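Local coordinates for human phosphate binding protein (Homo sapiens, PDB 2V3Q) that binds inorganic phosphate as a secreted PstS-family transport protein and associates with the human paraoxonase PON1, at residues V93-R98 against G206-I211. Residues are numbered along the deposited sequence; the frame is centred on the assembly and turned at random.
Sequences VAIPFR and GRITYI
Ile95 fits between Ile208 and Tyr210 where residues 93-98 run antiparallel to residues 206-211. Its CG2, anti to the backbone N, meets Ile208 CG1 at 3.6 Å, while its CD1 leans across to Tyr210 CB (4.0 Å). Val93 reaches the same tyrosine methylene with CG1, its side chain lying alongside and pointing the same way. Cut back to an alanine, Ile95 would probably leave a gap between Ile208 and Tyr210. On the other face Pro96 takes two branched neighbours: its CG abuts Thr209 CG2 at 3.7 Å, and its CD packs on Ile211 CG2, the two side chains nearly perpendicular. Having no N-H to offer, Pro96 breaks the run of antiparallel backbone bonds, and Thr209 O finds no hydrogen-bond donor; Ile95 CA comes within 3.3 Å of it as a CH donor. Backbone bonds flank the break: Ala94 and Ile211 form a hydrogen-bonded pair, Thr209 N reaches Pro96 O at 3.1 Å, and at the far end Arg98 N binds Arg207 O and Gly206 N binds Arg98 O. Within this PBP-type domain, residues 93-98 thus flank the edge strand 207-208 of a parallel sheet whose central strand is 136-140. Helix 145-157 covers Val93, Ile95 and Tyr210, whereas helices 190-199 and 213-216 pack on Pro96 and Ile211.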
# COMPACT_ATOMS: atom_id res chain seq x y z
N VAL A 93 -1.07 -0.65 8.11
CA VAL A 93 0.07 -1.58 7.94
C VAL A 93 0.09 -2.37 9.28
O VAL A 93 0.28 -1.77 10.37
CB VAL A 93 1.43 -0.89 7.80
CG1 VAL A 93 2.62 -2.02 7.82
CG2 VAL A 93 1.42 -0.04 6.46
N ALA A 94 -0.17 -3.68 9.17
CA ALA A 94 -0.31 -4.55 10.36
C ALA A 94 1.02 -5.07 10.86
O ALA A 94 1.96 -5.21 10.04
CB ALA A 94 -1.28 -5.71 10.08
N ILE A 95 1.09 -5.39 12.16
CA ILE A 95 2.35 -5.89 12.76
C ILE A 95 2.11 -7.24 13.46
O ILE A 95 1.91 -7.31 14.70
CB ILE A 95 2.91 -4.86 13.84
CG1 ILE A 95 3.02 -3.40 13.29
CG2 ILE A 95 4.33 -5.41 14.43
CD1 ILE A 95 3.92 -3.26 12.08
N PRO A 96 2.03 -8.34 12.67
CA PRO A 96 1.77 -9.63 13.29
C PRO A 96 3.07 -10.21 13.79
O PRO A 96 4.18 -9.78 13.37
CB PRO A 96 1.22 -10.47 12.12
CG PRO A 96 2.02 -9.96 10.91
CD PRO A 96 2.01 -8.40 11.18
N PHE A 97 2.98 -11.18 14.68
CA PHE A 97 4.17 -11.76 15.27
C PHE A 97 3.87 -13.17 15.73
O PHE A 97 2.67 -13.54 15.90
CB PHE A 97 4.65 -10.88 16.49
CG PHE A 97 3.58 -10.76 17.55
CD1 PHE A 97 3.52 -11.71 18.54
CD2 PHE A 97 2.61 -9.72 17.51
CE1 PHE A 97 2.51 -11.68 19.53
CE2 PHE A 97 1.63 -9.61 18.49
CZ PHE A 97 1.54 -10.60 19.50
N ARG A 98 4.93 -13.99 15.92
CA ARG A 98 4.73 -15.37 16.41
C ARG A 98 5.46 -15.48 17.75
O ARG A 98 6.69 -15.65 17.80
CB ARG A 98 5.34 -16.35 15.43
CG ARG A 98 5.13 -17.82 15.88
CD ARG A 98 5.59 -18.79 14.75
NE ARG A 98 5.67 -20.14 15.38
CZ ARG A 98 6.82 -20.77 15.68
NH1 ARG A 98 8.00 -20.25 15.38
NH2 ARG A 98 6.80 -21.95 16.25
N GLY A 206 9.47 -15.96 17.96
CA GLY A 206 10.06 -14.63 18.21
C GLY A 206 9.92 -13.69 17.03
O GLY A 206 10.19 -12.51 17.16
N ARG A 207 9.48 -14.19 15.86
CA ARG A 207 9.47 -13.37 14.62
C ARG A 207 8.35 -12.31 14.63
O ARG A 207 7.28 -12.51 15.24
CB ARG A 207 9.24 -14.29 13.41
CG ARG A 207 10.60 -14.88 12.98
CD ARG A 207 10.48 -15.88 11.76
NE ARG A 207 11.83 -16.42 11.51
CZ ARG A 207 12.15 -17.11 10.40
NH1 ARG A 207 11.24 -17.43 9.46
NH2 ARG A 207 13.40 -17.52 10.27
N ILE A 208 8.62 -11.19 13.99
CA ILE A 208 7.65 -10.09 13.94
C ILE A 208 7.86 -9.48 12.55
O ILE A 208 8.99 -9.54 12.01
CB ILE A 208 7.93 -9.05 15.06
CG1 ILE A 208 6.84 -7.95 15.07
CG2 ILE A 208 9.38 -8.36 14.95
CD1 ILE A 208 6.74 -7.14 16.53
N THR A 209 6.82 -8.90 11.99
CA THR A 209 6.99 -8.26 10.67
C THR A 209 6.00 -7.10 10.49
O THR A 209 5.25 -6.73 11.44
CB THR A 209 6.89 -9.27 9.53
OG1 THR A 209 7.34 -8.68 8.29
CG2 THR A 209 5.38 -9.76 9.37
N TYR A 210 5.99 -6.54 9.28
CA TYR A 210 5.03 -5.47 8.88
C TYR A 210 4.43 -5.99 7.59
O TYR A 210 5.14 -6.57 6.75
CB TYR A 210 5.78 -4.11 8.67
CG TYR A 210 6.86 -4.15 7.61
CD1 TYR A 210 6.57 -3.78 6.26
CD2 TYR A 210 8.18 -4.59 7.92
CE1 TYR A 210 7.56 -3.81 5.28
CE2 TYR A 210 9.18 -4.61 6.91
CZ TYR A 210 8.82 -4.29 5.60
OH TYR A 210 9.77 -4.41 4.65
N ILE A 211 3.12 -5.84 7.41
CA ILE A 211 2.46 -6.50 6.27
C ILE A 211 1.06 -5.93 6.01
O ILE A 211 0.39 -5.37 6.93
CB ILE A 211 2.29 -8.03 6.57
CG1 ILE A 211 2.17 -8.80 5.23
CG2 ILE A 211 1.21 -8.31 7.63
CD1 ILE A 211 2.45 -10.30 5.39
O HOH W 1 9.18 -17.11 15.02